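Local coordinates for protein CaaX farnesyltransferase alpha subunit Ram2 (Aspergillus fumigatus, PDB 4L9P) that forms the alpha subunit of protein farnesyltransferase, which together with its beta subunit probably transfers a farnesyl group to proteins ending in a CaaX motif, at residues Glu55-Leu60 / Pro85-Val90; Ile97-Gly102 / Met133-His138; Phe149-Phe154 / Glu187-Ala192; Ser243-Ser248 / Leu276-Asp281. The protein carries 1 engineered substitution. All blocks are in the same frame, centred on the assembly; numbering follows the deposited sequence. Where two conformers were deposited one is given.

Contact 1: Glu55-Leu60 / Pro85-Val90. With EDO (1,2-ethanediol), chain F; EDO (1,2-ethanediol), chain G.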
loop_
_atom_site.group_PDB
_atom_site.type_symbol
_atom_site.label_atom_id
_atom_site.label_comp_id
_atom_site.label_asym_id
_atom_site.label_seq_id
_atom_site.Cartn_x
_atom_site.Cartn_y
_atom_site.Cartn_z
ATOM N N GLU A 55 -29.559 5.385 16.582
ATOM C CA GLU A 55 -30.891 4.917 16.230
ATOM C C GLU A 55 -30.905 4.355 14.803
ATOM O O GLU A 55 -31.392 3.224 14.569
ATOM C CB GLU A 55 -31.935 6.040 16.335
ATOM C CG GLU A 55 -33.304 5.446 16.025
ATOM C CD GLU A 55 -34.428 6.415 15.981
ATOM O OE1 GLU A 55 -34.374 7.433 15.255
ATOM O OE2 GLU A 55 -35.409 6.120 16.655
ATOM N N ALA A 56 -30.330 5.098 13.852
ATOM C CA ALA A 56 -30.359 4.662 12.449
ATOM C C ALA A 56 -29.690 3.291 12.313
ATOM O O ALA A 56 -30.184 2.381 11.622
ATOM C CB ALA A 56 -29.701 5.728 11.523
ATOM N N THR A 57 -28.518 3.150 12.917
ATOM C CA THR A 57 -27.814 1.873 12.793
ATOM C C THR A 57 -28.490 0.701 13.490
ATOM O O THR A 57 -28.344 -0.433 13.045
ATOM C CB THR A 57 -26.320 2.000 13.260
ATOM O OG1 THR A 57 -26.287 2.502 14.612
ATOM C CG2 THR A 57 -25.514 2.922 12.315
ATOM N N SER A 58 -29.243 0.968 14.578
ATOM C CA SER A 58 -30.020 -0.093 15.206
ATOM C C SER A 58 -31.170 -0.573 14.282
ATOM O O SER A 58 -31.465 -1.775 14.203
ATOM C CB SER A 58 -30.522 0.375 16.582
ATOM O OG SER A 58 -29.416 0.732 17.427
ATOM N N TYR A 59 -31.770 0.346 13.539
ATOM C CA TYR A 59 -32.754 -0.063 12.513
ATOM C C TYR A 59 -32.055 -0.783 11.346
ATOM O O TYR A 59 -32.596 -1.727 10.782
ATOM C CB TYR A 59 -33.588 1.164 12.003
ATOM C CG TYR A 59 -34.746 1.429 12.941
ATOM C CD1 TYR A 59 -34.588 2.221 14.068
ATOM C CD2 TYR A 59 -35.933 0.764 12.764
ATOM C CE1 TYR A 59 -35.666 2.419 14.977
ATOM C CE2 TYR A 59 -36.973 0.937 13.674
ATOM C CZ TYR A 59 -36.818 1.766 14.737
ATOM O OH TYR A 59 -37.856 1.978 15.649
ATOM N N LEU A 60 -30.819 -0.366 10.992
ATOM C CA LEU A 60 -30.131 -1.057 9.913
ATOM C C LEU A 60 -29.831 -2.522 10.304
ATOM O O LEU A 60 -29.990 -3.450 9.481
ATOM C CB LEU A 60 -28.811 -0.298 9.584
ATOM C CG LEU A 60 -28.145 -0.929 8.341
ATOM C CD1 LEU A 60 -28.949 -0.678 7.073
ATOM C CD2 LEU A 60 -26.679 -0.448 8.161
ATOM N N PRO A 85 -20.131 8.096 5.403
ATOM C CA PRO A 85 -20.000 7.487 4.077
ATOM C C PRO A 85 -18.900 6.415 4.068
ATOM O O PRO A 85 -18.763 5.732 3.064
ATOM C CB PRO A 85 -19.585 8.666 3.174
ATOM C CG PRO A 85 -18.902 9.586 4.071
ATOM C CD PRO A 85 -19.666 9.500 5.406
ATOM N N ALA A 86 -18.169 6.244 5.151
ATOM C CA ALA A 86 -17.174 5.158 5.228
ATOM C C ALA A 86 -17.717 3.896 5.919
ATOM O O ALA A 86 -16.963 3.038 6.379
ATOM C CB ALA A 86 -15.902 5.667 5.935
ATOM N N HIS A 87 -19.043 3.752 5.974
ATOM C CA HIS A 87 -19.644 2.536 6.548
ATOM C C HIS A 87 -19.757 1.533 5.418
ATOM O O HIS A 87 -20.714 1.574 4.640
ATOM C CB HIS A 87 -21.011 2.956 7.099
ATOM C CG HIS A 87 -21.694 1.932 7.946
ATOM N ND1 HIS A 87 -22.105 0.698 7.470
ATOM C CD2 HIS A 87 -22.145 2.014 9.233
ATOM C CE1 HIS A 87 -22.716 0.046 8.447
ATOM N NE2 HIS A 87 -22.730 0.814 9.539
ATOM N N TYR A 88 -18.783 0.629 5.275
ATOM C CA TYR A 88 -18.746 -0.216 4.059
ATOM C C TYR A 88 -19.978 -1.130 4.000
ATOM O O TYR A 88 -20.453 -1.455 2.890
ATOM C CB TYR A 88 -17.419 -1.041 3.982
ATOM C CG TYR A 88 -17.181 -1.946 5.162
ATOM C CD1 TYR A 88 -17.708 -3.248 5.178
ATOM C CD2 TYR A 88 -16.527 -1.477 6.304
ATOM C CE1 TYR A 88 -17.535 -4.086 6.228
ATOM C CE2 TYR A 88 -16.362 -2.303 7.403
ATOM C CZ TYR A 88 -16.894 -3.621 7.367
ATOM O OH TYR A 88 -16.778 -4.412 8.489
ATOM N N THR A 89 -20.440 -1.608 5.154
ATOM C CA THR A 89 -21.585 -2.549 5.129
ATOM C C THR A 89 -22.844 -1.886 4.500
ATOM O O THR A 89 -23.529 -2.498 3.691
ATOM C CB THR A 89 -21.939 -2.971 6.543
ATOM O OG1 THR A 89 -20.801 -3.626 7.134
ATOM C CG2 THR A 89 -23.130 -3.957 6.571
ATOM N N VAL A 90 -23.104 -0.630 4.849
ATOM C CA VAL A 90 -24.382 -0.038 4.380
ATOM C C VAL A 90 -24.364 0.151 2.864
ATOM O O VAL A 90 -25.397 0.031 2.202
ATOM C CB VAL A 90 -24.672 1.273 5.114
ATOM C CG1 VAL A 90 -23.836 2.417 4.634
ATOM C CG2 VAL A 90 -26.162 1.669 4.907
HETATM C C1 EDO F . -25.060 -1.688 11.258
HETATM O O1 EDO F . -24.173 -2.049 10.165
HETATM C C2 EDO F . -24.179 -1.228 12.425
HETATM O O2 EDO F . -23.639 0.071 12.148
HETATM C C1 EDO G . -23.439 1.838 16.092
HETATM O O1 EDO G . -24.403 0.813 15.867
HETATM C C2 EDO G . -22.083 1.408 15.599
HETATM O O2 EDO G . -22.113 1.003 14.218
#
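Leu60 on helix 51-65 meets His87 and Val90 at the start of helix 88-100, within the all-helical crescent of the prenyltransferase alpha subunit. The contact is buried. His87 takes the N-cap position of helix 88-100. From its CB the ring swings out with CG opposite the backbone N (chi1 -169°). His87 ND1 turns back to the helix start and accepts from Val90 N at 3.1 Å, with the donor 22° out of the ring plane. His87 CE1 lies 4.0 Å from Leu60 CD2, an oblique approach. His87 NE2, at the far end, shares a nearly straight hydrogen bond of 2.9 Å with O2 of one ethanediol, probably from the crystallisation liquor. His87 CE1 also lies 3.1 Å from O1 of the same ethanediol. Leu60 touches with one methyl: Leu60 CD2 also packs on Val90 CG2 at 3.9 Å. On helix 71-83, Leu60 touches Ile80, and Val90 touches Thr77 and Ile81. Tyr88 and Thr89 bond to Met197 of the beta subunit, so this helix start also faces the partner chain. Thr57 OG1 bonds back to Tyr53 O in its own helix. A second ethanediol donates from O1 to Thr57 OG1 at 2.8 Å.

Contact 2: Ile97-Gly102 / Met133-His138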
loop_
_atom_site.group_PDB
_atom_site.type_symbol
_atom_site.label_atom_id
_atom_site.label_comp_id
_atom_site.label_asym_id
_atom_site.label_seq_id
_atom_site.Cartn_x
_atom_site.Cartn_y
_atom_site.Cartn_z
ATOM N N ILE A 97 -30.327 -3.775 -2.360
ATOM C CA ILE A 97 -31.715 -3.273 -2.442
ATOM C C ILE A 97 -31.986 -2.686 -3.831
ATOM O O ILE A 97 -33.007 -2.963 -4.437
ATOM C CB ILE A 97 -31.970 -2.171 -1.407
ATOM C CG1 ILE A 97 -31.782 -2.708 0.017
ATOM C CG2 ILE A 97 -33.399 -1.604 -1.609
ATOM C CD1 ILE A 97 -31.677 -1.625 1.087
ATOM N N LEU A 98 -31.082 -1.900 -4.389
ATOM C CA LEU A 98 -31.293 -1.275 -5.683
ATOM C C LEU A 98 -31.546 -2.326 -6.737
ATOM O O LEU A 98 -32.450 -2.170 -7.534
ATOM C CB LEU A 98 -30.033 -0.481 -6.077
ATOM C CG LEU A 98 -29.793 0.763 -5.234
ATOM C CD1 LEU A 98 -28.336 1.255 -5.506
ATOM C CD2 LEU A 98 -30.779 1.855 -5.624
ATOM N N PHE A 99 -30.736 -3.386 -6.764
ATOM C CA PHE A 99 -30.970 -4.437 -7.742
ATOM C C PHE A 99 -32.267 -5.228 -7.457
ATOM O O PHE A 99 -33.063 -5.484 -8.389
ATOM C CB PHE A 99 -29.744 -5.314 -7.834
ATOM C CG PHE A 99 -28.646 -4.678 -8.606
ATOM C CD1 PHE A 99 -28.711 -4.588 -10.015
ATOM C CD2 PHE A 99 -27.541 -4.155 -7.965
ATOM C CE1 PHE A 99 -27.672 -3.975 -10.749
ATOM C CE2 PHE A 99 -26.506 -3.573 -8.697
ATOM C CZ PHE A 99 -26.581 -3.477 -10.072
ATOM N N ALA A 100 -32.512 -5.573 -6.182
ATOM C CA ALA A 100 -33.712 -6.366 -5.851
ATOM C C ALA A 100 -35.010 -5.637 -6.196
ATOM O O ALA A 100 -36.014 -6.269 -6.605
ATOM C CB ALA A 100 -33.675 -6.711 -4.415
ATOM N N LEU A 101 -35.041 -4.330 -6.065
ATOM C CA LEU A 101 -36.264 -3.569 -6.351
ATOM C C LEU A 101 -36.342 -3.057 -7.783
ATOM O O LEU A 101 -37.339 -2.416 -8.159
ATOM C CB LEU A 101 -36.388 -2.379 -5.407
ATOM C CG LEU A 101 -36.492 -2.723 -3.928
ATOM C CD1 LEU A 101 -36.664 -1.428 -3.132
ATOM C CD2 LEU A 101 -37.647 -3.708 -3.652
ATOM N N GLY A 102 -35.322 -3.346 -8.595
ATOM C CA GLY A 102 -35.316 -2.838 -9.955
ATOM C C GLY A 102 -35.330 -1.324 -9.972
ATOM O O GLY A 102 -36.015 -0.715 -10.812
ATOM N N MET A 133 -22.396 0.463 -12.539
ATOM C CA MET A 133 -22.122 0.679 -13.942
ATOM C C MET A 133 -21.805 -0.627 -14.692
ATOM O O MET A 133 -21.946 -0.709 -15.937
ATOM C CB MET A 133 -20.901 1.606 -14.027
ATOM C CG MET A 133 -20.608 2.160 -15.454
ATOM S SD MET A 133 -21.924 3.173 -16.137
ATOM C CE MET A 133 -22.142 4.378 -14.872
ATOM N N SER A 134 -21.449 -1.652 -13.957
ATOM C CA SER A 134 -21.177 -2.956 -14.566
ATOM C C SER A 134 -22.455 -3.648 -15.050
ATOM O O SER A 134 -22.366 -4.688 -15.717
ATOM C CB SER A 134 -20.437 -3.872 -13.572
ATOM O OG SER A 134 -21.281 -4.239 -12.512
ATOM N N SER A 135 -23.632 -3.126 -14.684
ATOM C CA SER A 135 -24.866 -3.816 -15.109
ATOM C C SER A 135 -25.200 -3.429 -16.536
ATOM O O SER A 135 -25.695 -2.287 -16.779
ATOM C CB SER A 135 -25.995 -3.415 -14.210
ATOM O OG SER A 135 -27.177 -4.074 -14.731
ATOM N N ARG A 136 -24.979 -4.360 -17.472
ATOM C CA ARG A 136 -25.177 -4.057 -18.896
ATOM C C ARG A 136 -26.666 -3.834 -19.248
ATOM O O ARG A 136 -26.997 -3.082 -20.185
ATOM C CB ARG A 136 -24.510 -5.140 -19.777
ATOM C CG ARG A 136 -22.974 -4.861 -19.908
ATOM C CD ARG A 136 -22.262 -5.864 -20.832
ATOM N NE ARG A 136 -20.817 -5.798 -20.676
ATOM C CZ ARG A 136 -20.035 -4.840 -21.178
ATOM N NH1 ARG A 136 -20.547 -3.819 -21.848
ATOM N NH2 ARG A 136 -18.747 -4.935 -21.005
ATOM N N ALA A 137 -27.541 -4.411 -18.436
ATOM C CA ALA A 137 -28.988 -4.244 -18.637
ATOM C C ALA A 137 -29.341 -2.773 -18.411
ATOM O O ALA A 137 -30.182 -2.211 -19.127
ATOM C CB ALA A 137 -29.719 -5.124 -17.681
ATOM N N HIS A 138 -28.605 -2.089 -17.516
ATOM C CA HIS A 138 -28.925 -0.701 -17.216
ATOM C C HIS A 138 -28.042 0.300 -17.984
ATOM O O HIS A 138 -28.464 1.436 -18.279
ATOM C CB HIS A 138 -28.728 -0.439 -15.712
ATOM C CG HIS A 138 -29.702 -1.183 -14.850
ATOM N ND1 HIS A 138 -29.515 -2.499 -14.476
ATOM C CD2 HIS A 138 -30.889 -0.800 -14.321
ATOM C CE1 HIS A 138 -30.538 -2.884 -13.727
ATOM N NE2 HIS A 138 -31.398 -1.880 -13.645
#
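The first torsion of Phe99 brings its ring to Ser135. In Phe99, CG lies beside the backbone N (chi1 -76°), and the ring end comes nearer to loop 133-138 than the CB direction alone would suggest. The backbone of Ser135 points its CB toward helix 88-100, while OG lies anti to the backbone N (chi1 177°), placed to meet His138 ND1. Phe99 CE1 approaches Ser135 CB at 3.9 Å. The serine carbon sits at the ring edge, close to the ring plane. His138 joins from the same loop, its CE1 4.3 Å from Phe99 CE1 at an oblique angle. A hydrogen bond of 2.8 Å between Ser135 OG and His138 ND1 ties these two side chains together, with OG in the plane of the imidazole. A backbone bond from His138 N to Ser135 O (3.0 Å) spans the same residues. No hydrogen bond crosses between the segments, and the contact is small and lies at the surface. At the end of helix 88-100, Gly102, with positive phi (61°), is the first residue to leave the helical conformation and closes a Schellman motif. Phe99 and His138 both touch Leu105 of helix 105-118. The loop follows helix 123-133, leads on to helix 146-156, and meets the end of helix 88-100 over the start of helix 105-118.

Contact 3: Phe149-Phe154 / Glu187-Ala192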
loop_
_atom_site.group_PDB
_atom_site.type_symbol
_atom_site.label_atom_id
_atom_site.label_comp_id
_atom_site.label_asym_id
_atom_site.label_seq_id
_atom_site.Cartn_x
_atom_site.Cartn_y
_atom_site.Cartn_z
ATOM N N PHE A 149 -18.049 13.667 -15.700
ATOM C CA PHE A 149 -18.093 13.599 -14.250
ATOM C C PHE A 149 -16.702 13.237 -13.713
ATOM O O PHE A 149 -16.243 13.808 -12.677
ATOM C CB PHE A 149 -19.112 12.565 -13.715
ATOM C CG PHE A 149 -19.182 12.623 -12.223
ATOM C CD1 PHE A 149 -19.704 13.763 -11.623
ATOM C CD2 PHE A 149 -18.647 11.624 -11.441
ATOM C CE1 PHE A 149 -19.658 13.921 -10.243
ATOM C CE2 PHE A 149 -18.660 11.731 -10.023
ATOM C CZ PHE A 149 -19.130 12.895 -9.442
ATOM N N LEU A 150 -16.012 12.270 -14.332
ATOM C CA LEU A 150 -14.690 11.912 -13.830
ATOM C C LEU A 150 -13.780 13.155 -13.942
ATOM O O LEU A 150 -12.953 13.386 -13.018
ATOM C CB LEU A 150 -14.088 10.769 -14.643
ATOM C CG LEU A 150 -14.984 9.523 -14.582
ATOM C CD1 LEU A 150 -14.247 8.400 -15.316
ATOM C CD2 LEU A 150 -15.371 9.121 -13.159
ATOM N N MET A 151 -13.906 13.977 -14.984
ATOM C CA MET A 151 -13.104 15.193 -15.049
ATOM C C MET A 151 -13.489 16.238 -14.016
ATOM O O MET A 151 -12.603 17.001 -13.595
ATOM C CB MET A 151 -13.174 15.798 -16.447
ATOM C CG MET A 151 -12.514 14.872 -17.504
ATOM S SD MET A 151 -10.779 14.512 -17.175
ATOM C CE MET A 151 -10.012 15.937 -17.953
ATOM N N GLU A 152 -14.746 16.264 -13.547
ATOM C CA GLU A 152 -15.118 17.096 -12.404
ATOM C C GLU A 152 -14.325 16.674 -11.173
ATOM O O GLU A 152 -13.878 17.514 -10.361
ATOM C CB GLU A 152 -16.610 16.931 -12.082
ATOM C CG GLU A 152 -17.177 18.090 -11.286
ATOM C CD GLU A 152 -18.730 18.168 -11.276
ATOM O OE1 GLU A 152 -19.282 19.000 -10.547
ATOM O OE2 GLU A 152 -19.396 17.381 -11.961
ATOM N N MET A 153 -14.148 15.358 -11.007
ATOM C CA MET A 153 -13.378 14.871 -9.839
ATOM C C MET A 153 -11.917 15.239 -10.012
ATOM O O MET A 153 -11.278 15.686 -9.026
ATOM C CB MET A 153 -13.507 13.340 -9.720
ATOM C CG MET A 153 -14.921 12.843 -9.430
ATOM S SD MET A 153 -15.591 13.412 -7.824
ATOM C CE MET A 153 -14.341 12.804 -6.660
ATOM N N PHE A 154 -11.365 15.004 -11.199
ATOM C CA PHE A 154 -9.936 15.285 -11.375
ATOM C C PHE A 154 -9.594 16.766 -11.327
ATOM O O PHE A 154 -8.444 17.116 -11.056
ATOM C CB PHE A 154 -9.426 14.658 -12.710
ATOM C CG PHE A 154 -9.429 13.171 -12.718
ATOM C CD1 PHE A 154 -8.927 12.462 -11.645
ATOM C CD2 PHE A 154 -9.879 12.492 -13.848
ATOM C CE1 PHE A 154 -8.905 11.044 -11.684
ATOM C CE2 PHE A 154 -9.845 11.125 -13.903
ATOM C CZ PHE A 154 -9.379 10.375 -12.816
ATOM N N GLU A 187 -4.383 14.033 -21.988
ATOM C CA GLU A 187 -3.581 15.146 -22.487
ATOM C C GLU A 187 -3.949 16.474 -21.827
ATOM O O GLU A 187 -3.076 17.320 -21.599
ATOM C CB GLU A 187 -3.607 15.193 -24.047
ATOM C CG GLU A 187 -2.785 13.946 -24.522
ATOM C CD GLU A 187 -2.602 13.817 -25.970
ATOM O OE1 GLU A 187 -3.295 14.560 -26.711
ATOM O OE2 GLU A 187 -1.805 12.936 -26.361
ATOM N N ALA A 188 -5.226 16.682 -21.507
ATOM C CA ALA A 188 -5.588 17.905 -20.802
ATOM C C ALA A 188 -4.962 17.914 -19.415
ATOM O O ALA A 188 -4.512 18.963 -18.930
ATOM C CB ALA A 188 -7.100 18.022 -20.693
ATOM N N LEU A 189 -4.968 16.759 -18.722
ATOM C CA LEU A 189 -4.382 16.679 -17.372
ATOM C C LEU A 189 -2.875 16.872 -17.493
ATOM O O LEU A 189 -2.291 17.530 -16.585
ATOM C CB LEU A 189 -4.753 15.345 -16.743
ATOM C CG LEU A 189 -6.259 15.359 -16.330
ATOM C CD1 LEU A 189 -6.776 13.927 -16.215
ATOM C CD2 LEU A 189 -6.451 16.142 -15.018
ATOM N N LEU A 190 -2.251 16.340 -18.541
ATOM C CA LEU A 190 -0.783 16.516 -18.666
ATOM C C LEU A 190 -0.399 17.916 -19.133
ATOM O O LEU A 190 0.693 18.391 -18.879
ATOM C CB LEU A 190 -0.194 15.436 -19.555
ATOM C CG LEU A 190 -0.280 14.035 -18.966
ATOM C CD1 LEU A 190 0.291 13.068 -19.981
ATOM C CD2 LEU A 190 0.492 13.972 -17.616
ATOM N N LYS A 191 -1.303 18.604 -19.841
ATOM C CA LYS A 191 -1.047 20.017 -20.138
ATOM C C LYS A 191 -1.096 20.817 -18.825
ATOM O O LYS A 191 -0.230 21.696 -18.595
ATOM C CB LYS A 191 -2.097 20.507 -21.168
ATOM C CG LYS A 191 -1.898 21.972 -21.512
ATOM C CD LYS A 191 -2.818 22.361 -22.682
ATOM C CE LYS A 191 -2.527 23.805 -23.011
ATOM N NZ LYS A 191 -3.376 24.531 -22.055
ATOM N N ALA A 192 -2.088 20.547 -17.956
ATOM C CA ALA A 192 -2.197 21.288 -16.696
ATOM C C ALA A 192 -1.012 20.946 -15.789
ATOM O O ALA A 192 -0.522 21.850 -15.093
ATOM C CB ALA A 192 -3.521 20.918 -15.999
#
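Segments 149-154 and 187-192 run in roughly the same direction, and their closest CA atoms, those of Phe154 and Leu189, are 8.3 Å apart. Leu189 points at the first helix and is met there by two side chains, with no hydrogen bond crossing. Met151 lies about one turn before Phe154. Its chain is bent at both chi2 (-59°) and chi3 (-86°), which carries the methyl across. The Met151 and Leu189 side chains reach toward each other tip to tip, with Met151 CE 4.1 Å from Leu189 CG. The sulfur, Met151 SD, lies 4.2 Å from Leu189 CD1. Within its own helix, this sulfur also sits at the edge of the Phe154 ring, in its plane. In the crescent of helical pairs that makes up prenyltransferase alpha subunits, this contact links two helices separated in sequence by helix 161-174. That helix also takes part: Trp164 stacks on Phe154 and touches Leu189, while Val163 packs on Phe154. Phe154 and Leu189 cross at about a right angle. Leu189 CD2 packs on Phe154 CB at 4.0 Å, and the other methyl, Leu189 CD1, approaches ring atom CD2 of Phe154 obliquely at 4.2 Å. The side chain of Phe154 is about 11 Å from the bound farnesyl diphosphate analogue.

Contact 4: Ser243-Ser248 / Leu276-Asp281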
loop_
_atom_site.group_PDB
_atom_site.type_symbol
_atom_site.label_atom_id
_atom_site.label_comp_id
_atom_site.label_asym_id
_atom_site.label_seq_id
_atom_site.Cartn_x
_atom_site.Cartn_y
_atom_site.Cartn_z
ATOM N N SER A 243 5.443 7.277 -32.400
ATOM C CA SER A 243 4.636 8.418 -32.011
ATOM C C SER A 243 4.664 8.626 -30.484
ATOM O O SER A 243 4.801 9.747 -29.978
ATOM C CB SER A 243 3.182 8.169 -32.477
ATOM O OG SER A 243 2.303 9.186 -32.025
ATOM N N GLU A 244 4.557 7.546 -29.733
ATOM C CA GLU A 244 4.546 7.674 -28.269
ATOM C C GLU A 244 5.902 8.072 -27.712
ATOM O O GLU A 244 5.989 8.802 -26.730
ATOM C CB GLU A 244 4.096 6.338 -27.671
ATOM C CG GLU A 244 2.597 6.131 -27.881
ATOM C CD GLU A 244 1.762 7.169 -27.154
ATOM O OE1 GLU A 244 2.007 7.376 -25.941
ATOM O OE2 GLU A 244 0.835 7.760 -27.780
ATOM N N LEU A 245 6.958 7.581 -28.350
ATOM C CA LEU A 245 8.298 8.031 -27.954
ATOM C C LEU A 245 8.528 9.510 -28.283
ATOM O O LEU A 245 9.151 10.246 -27.489
ATOM C CB LEU A 245 9.367 7.120 -28.578
ATOM C CG LEU A 245 9.372 5.679 -28.091
ATOM C CD1 LEU A 245 10.330 4.886 -28.947
ATOM C CD2 LEU A 245 9.771 5.595 -26.587
ATOM N N GLN A 246 8.046 9.954 -29.454
ATOM C CA GLN A 246 8.202 11.358 -29.763
ATOM C C GLN A 246 7.416 12.225 -28.791
ATOM O O GLN A 246 7.905 13.292 -28.335
ATOM C CB GLN A 246 7.722 11.616 -31.218
ATOM C CG GLN A 246 7.842 13.043 -31.675
ATOM C CD GLN A 246 7.487 13.164 -33.162
ATOM O OE1 GLN A 246 6.310 13.299 -33.524
ATOM N NE2 GLN A 246 8.502 13.090 -34.028
ATOM N N TYR A 247 6.202 11.777 -28.439
ATOM C CA TYR A 247 5.394 12.518 -27.480
ATOM C C TYR A 247 6.146 12.648 -26.135
ATOM O O TYR A 247 6.227 13.732 -25.499
ATOM C CB TYR A 247 4.047 11.826 -27.266
ATOM C CG TYR A 247 3.179 12.479 -26.208
ATOM C CD1 TYR A 247 2.348 13.562 -26.537
ATOM C CD2 TYR A 247 3.163 11.993 -24.896
ATOM C CE1 TYR A 247 1.548 14.150 -25.592
ATOM C CE2 TYR A 247 2.399 12.584 -23.931
ATOM C CZ TYR A 247 1.589 13.657 -24.271
ATOM O OH TYR A 247 0.794 14.204 -23.309
ATOM N N SER A 248 6.701 11.544 -25.708
ATOM C CA SER A 248 7.469 11.514 -24.441
ATOM C C SER A 248 8.648 12.495 -24.484
ATOM O O SER A 248 8.859 13.201 -23.480
ATOM C CB SER A 248 7.970 10.104 -24.163
ATOM O OG SER A 248 6.867 9.229 -24.036
ATOM N N LEU A 276 17.175 0.611 -24.840
ATOM C CA LEU A 276 17.362 1.973 -24.315
ATOM C C LEU A 276 18.292 2.814 -25.210
ATOM O O LEU A 276 18.179 4.025 -25.268
ATOM C CB LEU A 276 17.911 1.910 -22.896
ATOM C CG LEU A 276 16.962 1.234 -21.899
ATOM C CD1 LEU A 276 17.658 1.097 -20.550
ATOM C CD2 LEU A 276 15.596 1.962 -21.723
ATOM N N SER A 277 19.187 2.162 -25.940
ATOM C CA SER A 277 20.120 2.915 -26.771
ATOM C C SER A 277 19.429 3.734 -27.890
ATOM O O SER A 277 20.043 4.645 -28.469
ATOM C CB SER A 277 21.212 1.986 -27.352
ATOM O OG SER A 277 20.596 0.947 -28.081
ATOM N N GLU A 278 18.160 3.436 -28.210
ATOM C CA GLU A 278 17.435 4.318 -29.112
ATOM C C GLU A 278 17.425 5.755 -28.652
ATOM O O GLU A 278 17.230 6.647 -29.472
ATOM C CB GLU A 278 15.970 3.910 -29.266
ATOM C CG GLU A 278 15.801 2.686 -30.061
ATOM C CD GLU A 278 14.480 2.624 -30.820
ATOM O OE1 GLU A 278 13.558 3.528 -30.715
ATOM O OE2 GLU A 278 14.378 1.602 -31.511
ATOM N N TRP A 279 17.542 5.974 -27.342
ATOM C CA TRP A 279 17.544 7.331 -26.810
ATOM C C TRP A 279 18.912 7.809 -26.310
ATOM O O TRP A 279 18.991 8.745 -25.536
ATOM C CB TRP A 279 16.542 7.461 -25.658
ATOM C CG TRP A 279 15.134 7.660 -26.117
ATOM C CD1 TRP A 279 14.565 7.408 -27.365
ATOM C CD2 TRP A 279 14.123 8.237 -25.322
ATOM N NE1 TRP A 279 13.230 7.797 -27.344
ATOM C CE2 TRP A 279 12.939 8.305 -26.102
ATOM C CE3 TRP A 279 14.109 8.723 -24.013
ATOM C CZ2 TRP A 279 11.732 8.824 -25.595
ATOM C CZ3 TRP A 279 12.947 9.239 -23.500
ATOM C CH2 TRP A 279 11.764 9.328 -24.302
ATOM N N LYS A 280 19.991 7.190 -26.786
ATOM C CA LYS A 280 21.301 7.533 -26.259
ATOM C C LYS A 280 21.620 9.002 -26.514
ATOM O O LYS A 280 22.036 9.707 -25.620
ATOM C CB LYS A 280 22.361 6.615 -26.855
ATOM C CG LYS A 280 23.758 6.778 -26.251
ATOM C CD LYS A 280 24.739 5.849 -26.941
ATOM C CE LYS A 280 26.147 6.179 -26.514
ATOM N NZ LYS A 280 27.130 5.447 -27.347
ATOM N N ASP A 281 21.376 9.474 -27.727
ATOM C CA ASP A 281 21.746 10.838 -28.046
ATOM C C ASP A 281 20.811 11.810 -27.343
ATOM O O ASP A 281 21.242 12.865 -26.881
ATOM C CB ASP A 281 21.650 11.036 -29.542
ATOM C CG ASP A 281 22.773 10.380 -30.281
ATOM O OD1 ASP A 281 23.843 10.133 -29.679
ATOM O OD2 ASP A 281 22.581 10.138 -31.494
#
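A tryptophan at the N-cap position of helix 280-284, Trp279, packs its indole against Leu245 and Ser248 of helix 238-254. The benzene end of the indole leads. Trp279 CZ2 comes within 3.5 Å of Leu245 O, which lies at the ring edge near its plane. Ser248 CB is also at the edge, 3.9 Å from Trp279 CH2. The Leu245 side chain crosses the indole obliquely, with its CD2 3.9 Å from Trp279 CZ2. The other methyl, Leu245 CD1, lies 3.9 Å from Glu278 OE1, and that oxygen has its salt bridge with Arg274. In the all-helical fold, the 3-10 turn 276-278 brings the chain from helix 259-272 into helix 280-284. Trp279 also stacks on Trp309 of helix 304-317 and meets Phe282 edge-to-face, which places its ring among several helices. Ser248 keeps its hydroxyl turned back to its own helix, with OG beside the backbone N (chi1 -61°). Ser248 OG donates to Glu244 O at 2.9 Å. Ser248 N bonds to the same oxygen of Glu244 at 3.0 Å, and the two donors come from opposite faces of the carbonyl plane.

In the fold
The four contacts follow one another along the chain and step along the helical crescent. Contacts 1 and 2 share helix 88-100, near its start and at its end, with centres about 21 Å apart. Contact 3, between helices 146-156 and 180-192, is closest to the chain's centre, with centre-to-centre distances of about 29 Å to contact 2 and 26 Å to contact 4. Contacts 3 and 4 touch: Tyr247 packs on Leu190 and Glu187. The centres of contacts 1 and 4 are about 53 Å apart, on opposite sides of the chain's centre. The four thus join helices near in sequence at successive places. Contact 1 borders the beta subunit, whereas contacts 2 and 4 touch no other protein chain.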